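Local coordinates for putative exported protein (Bordetella pertussis Tohama I, PDB 2PFZ), which binds pyroglutamic acid and probably serves as the periplasmic solute receptor of a tripartite ATP-independent (TRAP) transporter, at residues P6-A11 with N40-Y45; A47-K51 with N68-E72; P74-L78 with W283-A287; K93-A97 with A297-Q301; L114-A118 with A235-W240. All coordinates share one frame. Residues are numbered along the deposited sequence.

Interaction 1. Residues P6-A11 with N40-Y45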
# COMPACT_ATOMS: atom_id res chain seq x y z
N PRO A 6 -2.82 5.66 14.32
CA PRO A 6 -3.56 4.51 13.83
C PRO A 6 -2.94 3.84 12.60
O PRO A 6 -2.43 4.51 11.70
CB PRO A 6 -4.93 5.11 13.48
CG PRO A 6 -4.62 6.46 13.04
CD PRO A 6 -3.51 6.91 13.99
N THR A 7 -2.95 2.51 12.62
CA THR A 7 -2.68 1.74 11.41
C THR A 7 -3.81 0.74 11.20
O THR A 7 -4.45 0.27 12.17
CB THR A 7 -1.29 1.05 11.48
OG1 THR A 7 -1.16 0.11 10.41
CG2 THR A 7 -1.07 0.28 12.79
N ALA A 8 -4.04 0.41 9.94
CA ALA A 8 -5.10 -0.50 9.56
C ALA A 8 -4.72 -2.00 9.60
O ALA A 8 -5.58 -2.86 9.42
CB ALA A 8 -5.65 -0.09 8.18
N TYR A 9 -3.44 -2.30 9.90
CA TYR A 9 -2.88 -3.65 9.76
C TYR A 9 -2.45 -4.22 11.11
O TYR A 9 -2.25 -3.44 12.07
CB TYR A 9 -1.71 -3.60 8.75
CG TYR A 9 -2.17 -2.89 7.52
CD1 TYR A 9 -3.04 -3.51 6.63
CD2 TYR A 9 -1.79 -1.57 7.26
CE1 TYR A 9 -3.51 -2.86 5.53
CE2 TYR A 9 -2.26 -0.91 6.16
CZ TYR A 9 -3.12 -1.57 5.28
OH TYR A 9 -3.61 -0.92 4.18
N PRO A 10 -2.35 -5.57 11.20
CA PRO A 10 -2.12 -6.23 12.47
C PRO A 10 -0.65 -6.17 12.92
O PRO A 10 0.24 -5.83 12.13
CB PRO A 10 -2.55 -7.68 12.17
CG PRO A 10 -2.15 -7.88 10.80
CD PRO A 10 -2.45 -6.56 10.11
N ALA A 11 -0.41 -6.50 14.18
CA ALA A 11 0.94 -6.43 14.72
C ALA A 11 1.95 -7.27 13.92
O ALA A 11 3.11 -6.87 13.80
CB ALA A 11 0.94 -6.86 16.21
N ASN A 40 -3.20 -0.55 16.41
CA ASN A 40 -3.11 -1.42 15.23
C ASN A 40 -4.38 -2.14 14.86
O ASN A 40 -5.39 -2.04 15.56
CB ASN A 40 -1.89 -2.36 15.29
CG ASN A 40 -2.09 -3.52 16.23
OD1 ASN A 40 -3.18 -4.10 16.30
ND2 ASN A 40 -1.02 -3.88 16.95
N ASN A 41 -4.33 -2.83 13.73
CA ASN A 41 -5.45 -3.59 13.21
C ASN A 41 -6.76 -2.79 13.10
O ASN A 41 -7.83 -3.35 13.35
CB ASN A 41 -5.66 -4.85 14.04
CG ASN A 41 -6.39 -5.96 13.26
OD1 ASN A 41 -6.15 -6.15 12.07
ND2 ASN A 41 -7.27 -6.70 13.95
N ALA A 42 -6.66 -1.51 12.71
CA ALA A 42 -7.84 -0.64 12.54
C ALA A 42 -8.69 -0.47 13.80
O ALA A 42 -9.89 -0.16 13.72
CB ALA A 42 -8.72 -1.14 11.37
N SER A 43 -8.05 -0.65 14.96
CA SER A 43 -8.74 -0.58 16.25
C SER A 43 -9.26 0.81 16.62
O SER A 43 -10.29 0.93 17.31
CB SER A 43 -7.85 -1.14 17.38
OG SER A 43 -6.57 -0.54 17.39
N LEU A 44 -8.56 1.85 16.16
CA LEU A 44 -8.96 3.24 16.45
C LEU A 44 -9.59 3.90 15.25
O LEU A 44 -10.72 4.42 15.32
CB LEU A 44 -7.74 4.06 16.89
CG LEU A 44 -8.08 5.48 17.36
CD1 LEU A 44 -9.13 5.48 18.51
CD2 LEU A 44 -6.80 6.19 17.75
N TYR A 45 -8.84 3.93 14.15
CA TYR A 45 -9.40 4.34 12.86
C TYR A 45 -9.17 3.27 11.81
O TYR A 45 -8.16 2.54 11.87
CB TYR A 45 -8.76 5.66 12.45
CG TYR A 45 -9.14 6.78 13.39
CD1 TYR A 45 -10.42 7.38 13.31
CD2 TYR A 45 -8.26 7.23 14.36
CE1 TYR A 45 -10.79 8.37 14.19
CE2 TYR A 45 -8.62 8.25 15.25
CZ TYR A 45 -9.88 8.81 15.16
OH TYR A 45 -10.23 9.83 16.05
O HOH W 1 -2.72 -6.76 16.04
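Two loops that follow the paired parallel strands 2-6 and 35-39 are joined mainly through the main chain. N40-S43 forms a type I' beta turn, closed by bonds to N40 O from S43 N (3.1 Å) and S43 OG (2.6 Å). N41 and A42 both have positive phi, which asparagine tolerates better than most residues, and their amides point at the other loop: A42 N donates to T7 O (2.9 Å) and N41 N to Y9 O (2.7 Å). A water takes a hydrogen bond from A11 N (3.0 Å) and gives one to N40 OD1 (2.7 Å). T7 OG1 bonds E63, while T7 CG2 packs on N40 CA at 3.6 Å. P6 CG meets Y45 CD2 at 3.9 Å. The Y9 side chain comes within about 4 Å of the bound pyroglutamic acid. Because backbone amides and carbonyls carry the direct hydrogen bonds, the join depends chiefly on the turn's conformation, which probably helps to hold the loop bearing Y9 beside the ligand.

Interaction 2. Residues A47-K51 with N68-E72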
# COMPACT_ATOMS: atom_id res chain seq x y z
N ALA A 47 -8.89 1.91 7.63
CA ALA A 47 -8.09 2.37 6.49
C ALA A 47 -8.66 3.61 5.80
O ALA A 47 -7.91 4.60 5.62
CB ALA A 47 -7.88 1.24 5.47
N PRO A 48 -9.96 3.59 5.43
CA PRO A 48 -10.49 4.75 4.71
C PRO A 48 -10.55 6.03 5.53
O PRO A 48 -10.70 7.12 4.93
CB PRO A 48 -11.93 4.32 4.35
CG PRO A 48 -11.93 2.82 4.45
CD PRO A 48 -11.01 2.56 5.62
N GLU A 49 -10.40 5.91 6.85
CA GLU A 49 -10.60 7.03 7.80
C GLU A 49 -9.33 7.77 8.23
O GLU A 49 -9.41 8.89 8.74
CB GLU A 49 -11.29 6.53 9.07
CG GLU A 49 -12.64 5.90 8.86
CD GLU A 49 -13.17 5.20 10.09
OE1 GLU A 49 -12.41 5.03 11.10
OE2 GLU A 49 -14.35 4.77 10.02
N ILE A 50 -8.18 7.16 8.01
CA ILE A 50 -6.95 7.62 8.69
C ILE A 50 -6.47 9.00 8.19
O ILE A 50 -6.03 9.85 9.00
CB ILE A 50 -5.84 6.52 8.75
CG1 ILE A 50 -6.29 5.34 9.64
CG2 ILE A 50 -4.51 7.09 9.26
CD1 ILE A 50 -5.43 4.09 9.52
N LYS A 51 -6.62 9.26 6.89
CA LYS A 51 -6.14 10.53 6.35
C LYS A 51 -6.95 11.68 6.93
O LYS A 51 -6.37 12.70 7.35
CB LYS A 51 -6.16 10.59 4.81
CG LYS A 51 -5.48 11.87 4.20
CD LYS A 51 -5.77 12.00 2.66
CE LYS A 51 -6.83 13.12 2.39
NZ LYS A 51 -7.79 13.35 3.60
N ASN A 68 -5.89 4.15 -1.49
CA ASN A 68 -7.24 4.30 -0.94
C ASN A 68 -7.83 5.66 -1.27
O ASN A 68 -9.07 5.85 -1.21
CB ASN A 68 -7.27 4.11 0.58
CG ASN A 68 -7.53 2.68 1.00
OD1 ASN A 68 -7.14 2.27 2.11
ND2 ASN A 68 -8.21 1.92 0.14
N PHE A 69 -6.96 6.60 -1.64
CA PHE A 69 -7.37 7.99 -1.83
C PHE A 69 -7.35 8.44 -3.29
O PHE A 69 -7.48 9.62 -3.60
CB PHE A 69 -6.60 8.88 -0.82
CG PHE A 69 -6.82 8.42 0.59
CD1 PHE A 69 -8.00 8.75 1.25
CD2 PHE A 69 -5.95 7.52 1.19
CE1 PHE A 69 -8.28 8.25 2.51
CE2 PHE A 69 -6.21 7.03 2.46
CZ PHE A 69 -7.37 7.38 3.12
N ALA A 70 -7.33 7.45 -4.19
CA ALA A 70 -7.28 7.68 -5.64
C ALA A 70 -8.44 8.51 -6.17
O ALA A 70 -8.27 9.27 -7.15
CB ALA A 70 -7.16 6.34 -6.40
N ASN A 71 -9.61 8.41 -5.54
CA ASN A 71 -10.75 9.20 -5.99
C ASN A 71 -10.69 10.66 -5.54
O ASN A 71 -11.41 11.51 -6.07
CB ASN A 71 -12.09 8.53 -5.63
CG ASN A 71 -12.33 7.26 -6.45
OD1 ASN A 71 -13.06 6.37 -6.03
ND2 ASN A 71 -11.70 7.18 -7.61
N GLU A 72 -9.82 10.97 -4.59
CA GLU A 72 -9.74 12.34 -4.09
C GLU A 72 -8.82 13.18 -4.97
O GLU A 72 -9.09 14.35 -5.23
CB GLU A 72 -9.23 12.35 -2.65
CG GLU A 72 -10.21 11.86 -1.58
CD GLU A 72 -9.60 12.00 -0.22
OE1 GLU A 72 -8.60 12.74 -0.12
OE2 GLU A 72 -10.11 11.40 0.75
O HOH W 2 -5.56 3.76 4.25
O HOH W 3 -9.89 11.66 3.44
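Aromatic packing, water bridges and a stretched ion pair hold A47-K51 against N68-E72, with no direct hydrogen bond. F69 supplies the apolar part: K51 CB lies over its ring in a CH-pi contact, 4.1 Å from the centroid, while the edge of the ring meets two carbonyls, with P48 O 3.6 Å from F69 CE1 and A47 O 3.8 Å from F69 CZ. An aromatic suits this place: its faintly positive rim tolerates carbonyl oxygens and its face accepts aliphatic CH groups. One water donates to A47 O (2.8 Å) and N68 OD1 (3.0 Å); another accepts from K51 NZ (2.7 Å) and donates to E72 OE2 (2.7 Å). Charge adds only a long salt bridge, K51 NZ to E72 OE1 at 3.9 Å, which a long lysine can reach. N68 ND2 bonds Y144 O, of the ligand pocket. The contact joins helix 50-55 and the residues leading into it to the loop leaving strand 61-65, whose I64 packs against I50, K51 and F69.

Interaction 3. Residues P74-L78 with W283-A287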
# COMPACT_ATOMS: atom_id res chain seq x y z
N PRO A 74 -5.64 12.45 -8.33
CA PRO A 74 -4.83 11.52 -9.13
C PRO A 74 -3.44 11.17 -8.53
O PRO A 74 -2.92 10.09 -8.79
CB PRO A 74 -4.67 12.22 -10.49
CG PRO A 74 -5.68 13.31 -10.53
CD PRO A 74 -6.13 13.60 -9.13
N VAL A 75 -2.85 12.05 -7.71
CA VAL A 75 -1.51 11.76 -7.19
C VAL A 75 -1.52 10.47 -6.37
O VAL A 75 -0.51 9.78 -6.32
CB VAL A 75 -0.92 12.92 -6.31
CG1 VAL A 75 -1.64 13.01 -4.99
CG2 VAL A 75 0.62 12.72 -6.09
N TYR A 76 -2.67 10.14 -5.78
CA TYR A 76 -2.82 8.97 -4.90
C TYR A 76 -2.91 7.64 -5.65
O TYR A 76 -2.64 6.59 -5.07
CB TYR A 76 -4.05 9.14 -4.01
CG TYR A 76 -3.80 10.14 -2.93
CD1 TYR A 76 -2.84 9.88 -1.93
CD2 TYR A 76 -4.48 11.36 -2.90
CE1 TYR A 76 -2.57 10.83 -0.94
CE2 TYR A 76 -4.22 12.31 -1.90
CZ TYR A 76 -3.27 12.04 -0.93
OH TYR A 76 -2.98 12.95 0.08
N GLU A 77 -3.28 7.72 -6.92
CA GLU A 77 -3.55 6.54 -7.76
C GLU A 77 -2.29 5.91 -8.35
O GLU A 77 -2.27 4.70 -8.62
CB GLU A 77 -4.53 6.88 -8.89
CG GLU A 77 -4.91 5.68 -9.77
CD GLU A 77 -5.98 5.97 -10.80
OE1 GLU A 77 -6.52 7.09 -10.84
OE2 GLU A 77 -6.30 5.05 -11.59
N LEU A 78 -1.24 6.73 -8.50
CA LEU A 78 -0.06 6.42 -9.29
C LEU A 78 0.58 5.06 -9.02
O LEU A 78 0.80 4.29 -9.97
CB LEU A 78 0.98 7.57 -9.21
CG LEU A 78 2.23 7.43 -10.11
CD1 LEU A 78 1.87 7.24 -11.60
CD2 LEU A 78 3.14 8.65 -9.93
N TRP A 283 -5.47 7.96 -16.39
CA TRP A 283 -4.83 8.68 -15.28
C TRP A 283 -4.22 10.00 -15.78
O TRP A 283 -4.44 11.06 -15.19
CB TRP A 283 -3.78 7.80 -14.59
CG TRP A 283 -3.15 8.46 -13.38
CD1 TRP A 283 -3.67 8.55 -12.13
CD2 TRP A 283 -1.90 9.15 -13.35
NE1 TRP A 283 -2.82 9.25 -11.30
CE2 TRP A 283 -1.72 9.62 -12.03
CE3 TRP A 283 -0.91 9.41 -14.31
CZ2 TRP A 283 -0.58 10.33 -11.64
CZ3 TRP A 283 0.21 10.14 -13.93
CH2 TRP A 283 0.37 10.58 -12.60
N LEU A 284 -3.48 9.93 -16.89
CA LEU A 284 -2.92 11.13 -17.51
C LEU A 284 -4.01 12.17 -17.80
O LEU A 284 -3.85 13.36 -17.52
CB LEU A 284 -2.15 10.74 -18.77
CG LEU A 284 -0.61 10.66 -18.85
CD1 LEU A 284 0.12 10.91 -17.56
CD2 LEU A 284 -0.09 9.38 -19.53
N LYS A 285 -5.14 11.70 -18.32
CA LYS A 285 -6.29 12.57 -18.59
C LYS A 285 -6.88 13.21 -17.33
O LYS A 285 -7.17 14.41 -17.34
CB LYS A 285 -7.37 11.81 -19.38
CG LYS A 285 -7.00 11.66 -20.85
CD LYS A 285 -8.01 10.79 -21.59
CE LYS A 285 -7.51 10.44 -22.98
NZ LYS A 285 -8.30 9.30 -23.52
N LYS A 286 -7.02 12.44 -16.25
CA LYS A 286 -7.48 13.01 -14.98
C LYS A 286 -6.45 13.97 -14.40
O LYS A 286 -6.81 14.98 -13.80
CB LYS A 286 -7.71 11.94 -13.92
CG LYS A 286 -8.67 10.83 -14.25
CD LYS A 286 -8.82 9.94 -13.03
CE LYS A 286 -8.56 8.48 -13.39
NZ LYS A 286 -8.74 7.62 -12.19
N ALA A 287 -5.17 13.63 -14.55
CA ALA A 287 -4.13 14.30 -13.79
C ALA A 287 -3.59 15.55 -14.46
O ALA A 287 -3.07 16.43 -13.78
CB ALA A 287 -2.99 13.33 -13.48
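P74-E77 has helical backbone angles and a turn bond from E77 N to P74 O (3.0 Å), but not regular helical bonding; W283-A287 is the last part of helix 266-287. Their CA atoms are nearest at P74 and A287, 5.5 Å apart, a spacing made possible by the small alanine: P74 CB and A287 CB touch at 3.6 Å. P74 O accepts a second hydrogen bond, from W283 NE1 at 2.6 Å, so the indole satisfies its one polar atom. L78 CD1 sits over the six-membered ring in a CH-pi contact, 4.0 Å from its centroid, and E77 OE1 lies at the ring edge, 3.5 Å from W283 CD1. E77 OE1 also forms a salt bridge with K286 NZ at 2.7 Å, lysine spanning from the surface to a buried glutamate. This is loop-on-helix packing, the E77 side chain about 14 Å from the ligand: a C-terminal helix of the periplasmic solute-binding fold is held to the loop before helix 88-107 by an indole, an ion pair and the P74-A287 contact.

Interaction 4. Residues K93-A97 with A297-Q301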
# COMPACT_ATOMS: atom_id res chain seq x y z
N LYS A 93 11.94 4.38 -7.64
CA LYS A 93 12.05 5.49 -8.59
C LYS A 93 10.71 6.15 -8.90
O LYS A 93 10.63 7.38 -9.02
CB LYS A 93 12.73 5.00 -9.86
CG LYS A 93 14.17 4.64 -9.57
CD LYS A 93 14.91 4.00 -10.70
CE LYS A 93 16.41 4.07 -10.37
NZ LYS A 93 17.20 2.87 -10.72
N LEU A 94 9.64 5.36 -8.98
CA LEU A 94 8.31 5.94 -9.17
C LEU A 94 7.97 6.81 -7.99
O LEU A 94 7.45 7.90 -8.14
CB LEU A 94 7.24 4.85 -9.34
CG LEU A 94 5.82 5.36 -9.66
CD1 LEU A 94 5.78 6.18 -10.97
CD2 LEU A 94 4.86 4.15 -9.74
N TYR A 95 8.24 6.30 -6.80
CA TYR A 95 8.06 7.05 -5.57
C TYR A 95 8.79 8.40 -5.60
O TYR A 95 8.19 9.44 -5.29
CB TYR A 95 8.55 6.20 -4.38
CG TYR A 95 8.66 6.92 -3.03
CD1 TYR A 95 7.80 7.97 -2.67
CD2 TYR A 95 9.61 6.49 -2.09
CE1 TYR A 95 7.90 8.60 -1.40
CE2 TYR A 95 9.72 7.12 -0.83
CZ TYR A 95 8.88 8.17 -0.50
OH TYR A 95 8.99 8.73 0.76
N GLN A 96 10.07 8.38 -5.92
CA GLN A 96 10.87 9.62 -5.96
C GLN A 96 10.30 10.66 -6.93
O GLN A 96 10.27 11.85 -6.62
CB GLN A 96 12.33 9.30 -6.28
CG GLN A 96 13.05 8.51 -5.17
CD GLN A 96 12.88 9.12 -3.78
OE1 GLN A 96 12.19 8.56 -2.92
NE2 GLN A 96 13.53 10.23 -3.53
N ALA A 97 9.80 10.19 -8.08
CA ALA A 97 9.10 11.02 -9.06
C ALA A 97 7.78 11.61 -8.49
O ALA A 97 7.43 12.80 -8.72
CB ALA A 97 8.81 10.18 -10.29
N ALA A 297 9.36 12.52 -14.99
CA ALA A 297 10.40 12.35 -13.97
C ALA A 297 10.69 10.88 -13.68
O ALA A 297 11.83 10.51 -13.46
CB ALA A 297 10.04 13.08 -12.66
N TYR A 298 9.65 10.05 -13.69
CA TYR A 298 9.84 8.62 -13.47
C TYR A 298 10.64 7.99 -14.61
O TYR A 298 11.50 7.12 -14.39
CB TYR A 298 8.48 7.94 -13.35
CG TYR A 298 8.52 6.43 -13.38
CD1 TYR A 298 9.25 5.71 -12.43
CD2 TYR A 298 7.83 5.72 -14.36
CE1 TYR A 298 9.30 4.32 -12.46
CE2 TYR A 298 7.88 4.32 -14.39
CZ TYR A 298 8.61 3.64 -13.43
OH TYR A 298 8.67 2.26 -13.42
N ARG A 299 10.33 8.41 -15.83
CA ARG A 299 10.95 7.85 -17.01
C ARG A 299 12.38 8.33 -17.19
O ARG A 299 13.13 7.72 -17.94
CB ARG A 299 10.11 8.13 -18.27
CG ARG A 299 8.82 7.35 -18.27
CD ARG A 299 7.98 7.61 -19.51
NE ARG A 299 6.78 6.78 -19.45
CZ ARG A 299 5.63 7.04 -20.06
NH1 ARG A 299 5.48 8.12 -20.83
NH2 ARG A 299 4.62 6.19 -19.90
N LYS A 300 12.75 9.40 -16.48
CA LYS A 300 14.11 9.95 -16.49
C LYS A 300 15.04 9.24 -15.50
O LYS A 300 16.24 9.42 -15.54
CB LYS A 300 14.11 11.42 -16.09
CG LYS A 300 13.70 12.43 -17.14
CD LYS A 300 13.53 13.76 -16.39
CE LYS A 300 13.41 14.98 -17.29
NZ LYS A 300 13.55 16.18 -16.42
N GLN A 301 14.49 8.47 -14.59
CA GLN A 301 15.35 7.84 -13.59
C GLN A 301 15.98 6.55 -14.07
O GLN A 301 15.45 5.86 -14.95
CB GLN A 301 14.60 7.65 -12.29
CG GLN A 301 14.27 8.98 -11.69
CD GLN A 301 13.54 8.86 -10.43
OE1 GLN A 301 12.31 8.86 -10.43
NE2 GLN A 301 14.28 8.74 -9.32
OXT GLN A 301 17.05 6.19 -13.59
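K93 opens the contact with its backbone, its C atom lying 3.8 Å from Y298 CD1 at the ring edge. Its ammonium forms a salt bridge with D89 on its own helix, while the C-terminal carboxylate of Q301 remains beyond salt-bridge range, OXT being 4.4 Å from K93 NZ. One residue on, L94 makes an apolar contact: L94 CD1 lies over the face of the Y298 ring, 3.9 Å from its centroid in a CH-pi contact, and L94 CA approaches Y298 CD1 to 3.4 Å. A branched leucine fits well here, since a methyl can settle on the flat ring. A97 then brings the helices together, its CB 3.5 Å from Y298 N and 3.9 Å from A297 CB; its methyl is small enough to let A97 CA come within 5.1 Å of Y298 CA. Y298 OH bonds L84 O, so the tyrosine pairs its hydroxyl while offering its ring to leucine. Fit and apolar cover are thus the clear part of the contact that docks the C-terminal end onto helix 88-107.

Interaction 5. Residues L114-A118 with A235-W240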
# COMPACT_ATOMS: atom_id res chain seq x y z
N LEU A 114 5.84 11.89 6.19
CA LEU A 114 7.00 11.53 7.01
C LEU A 114 7.85 10.47 6.32
O LEU A 114 9.05 10.65 6.16
CB LEU A 114 6.59 11.11 8.43
CG LEU A 114 7.79 10.87 9.37
CD1 LEU A 114 8.52 12.19 9.67
CD2 LEU A 114 7.36 10.24 10.65
N TYR A 115 7.24 9.37 5.92
CA TYR A 115 7.93 8.37 5.12
C TYR A 115 6.91 7.49 4.40
O TYR A 115 5.75 7.50 4.76
CB TYR A 115 8.88 7.56 5.96
CG TYR A 115 8.26 6.57 6.92
CD1 TYR A 115 7.98 6.93 8.24
CD2 TYR A 115 8.00 5.24 6.52
CE1 TYR A 115 7.46 6.00 9.14
CE2 TYR A 115 7.49 4.30 7.42
CZ TYR A 115 7.22 4.70 8.73
OH TYR A 115 6.71 3.79 9.63
N SER A 116 7.37 6.79 3.37
CA SER A 116 6.47 5.95 2.57
C SER A 116 7.19 4.64 2.24
O SER A 116 8.38 4.67 1.89
CB SER A 116 6.07 6.67 1.28
OG SER A 116 5.11 5.93 0.49
N VAL A 117 6.50 3.50 2.43
CA VAL A 117 7.11 2.24 2.07
C VAL A 117 6.23 1.34 1.22
O VAL A 117 5.03 1.31 1.39
CB VAL A 117 7.87 1.47 3.23
CG1 VAL A 117 7.97 2.24 4.59
CG2 VAL A 117 7.52 -0.00 3.35
N ALA A 118 6.86 0.65 0.28
CA ALA A 118 6.13 -0.20 -0.65
C ALA A 118 5.77 -1.53 -0.02
O ALA A 118 6.61 -2.15 0.63
CB ALA A 118 6.97 -0.45 -1.91
N ALA A 235 13.01 4.77 9.36
CA ALA A 235 11.82 3.90 9.14
C ALA A 235 11.62 3.60 7.66
O ALA A 235 11.27 2.47 7.29
CB ALA A 235 10.55 4.54 9.71
N GLU A 236 11.83 4.61 6.81
CA GLU A 236 11.72 4.40 5.37
C GLU A 236 12.75 3.41 4.88
O GLU A 236 12.41 2.53 4.12
CB GLU A 236 11.86 5.69 4.58
CG GLU A 236 11.33 5.53 3.14
CD GLU A 236 11.19 6.85 2.43
OE1 GLU A 236 10.17 7.55 2.66
OE2 GLU A 236 12.10 7.19 1.62
N GLU A 237 14.00 3.57 5.31
CA GLU A 237 15.09 2.67 4.91
C GLU A 237 14.81 1.23 5.34
O GLU A 237 14.88 0.29 4.53
CB GLU A 237 16.44 3.15 5.49
CG GLU A 237 17.62 2.23 5.16
CD GLU A 237 18.94 2.97 4.95
OE1 GLU A 237 18.95 4.07 4.35
OE2 GLU A 237 19.99 2.42 5.37
N ARG A 238 14.47 1.08 6.62
CA ARG A 238 14.18 -0.22 7.20
C ARG A 238 12.95 -0.86 6.55
O ARG A 238 12.92 -2.06 6.35
CB ARG A 238 13.97 -0.11 8.71
CG ARG A 238 13.73 -1.44 9.46
CD ARG A 238 13.33 -1.23 10.92
NE ARG A 238 14.02 -0.10 11.51
CZ ARG A 238 13.48 1.04 11.94
NH1 ARG A 238 12.16 1.32 11.88
NH2 ARG A 238 14.31 1.94 12.44
N GLY A 239 11.92 -0.05 6.26
CA GLY A 239 10.65 -0.57 5.73
C GLY A 239 10.82 -1.13 4.32
O GLY A 239 10.32 -2.22 4.00
N TRP A 240 11.54 -0.39 3.48
CA TRP A 240 11.81 -0.90 2.12
C TRP A 240 12.65 -2.18 2.19
O TRP A 240 12.40 -3.14 1.45
CB TRP A 240 12.50 0.16 1.25
CG TRP A 240 11.55 1.19 0.74
CD1 TRP A 240 11.06 2.28 1.43
CD2 TRP A 240 10.96 1.23 -0.56
NE1 TRP A 240 10.20 2.99 0.62
CE2 TRP A 240 10.11 2.36 -0.60
CE3 TRP A 240 11.07 0.42 -1.71
CZ2 TRP A 240 9.37 2.70 -1.74
CZ3 TRP A 240 10.32 0.76 -2.85
CH2 TRP A 240 9.49 1.88 -2.86
O HOH W 4 10.74 10.34 3.47
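A strand of the three-stranded antiparallel sheet here packs on the long helix 222-256; the axes of 114-118 and 235-240 run nearly parallel (4°) and approach to 7.6 Å. L114 and Y115 both face V210, making a classic beta bulge. Two hydrogen bonds link helix side chains to the backbone of S116: S116 N donates to E236 OE1 (3.0 Å), and W240 NE1 donates to S116 O (2.8 Å). E236 OE1 also bonds Y95 and receives a water (3.0 Å) that donates to L114 O (3.2 Å). A235 CB lies 3.6 Å from the Y115 ring centroid, and A118 CB 3.8 Å from that of the six-membered ring of W240, both CH-pi contacts. V117 CG2 reaches G239 C at 3.6 Å; a CB on G239 would fall about 2.6 Å from V117 CG1, so glycine leaves room for the valine. S116 OG bonds N208 O. The buried amide and carbonyl of S116 are thus paid for by helix side chains, whereas A118 N finds no partner in the model.

Interactions 1 and 2 touch, I50 CD1 lying 3.7 Å from P6 O and A8 CB 3.8 Å from A47 CB; interaction 2 in turn meets interaction 3, with F69 C and Y76 CB 3.5 Å apart. L78 CD2 on L94 CD1 at 3.8 Å carries the packing on to interaction 4, and Y95 OH, 2.5 Å from E236 OE1 and probably hydrogen-bonded, joins that to interaction 5. All five thus form a continuous chain of packing, although the centres of interactions 1 and 4 are about 31 Å apart. The ligand lies nearest interaction 1, about 4 Å from the Y9 side chain, against about 14 Å for the side chains of E77 and L94 in interactions 3 and 4.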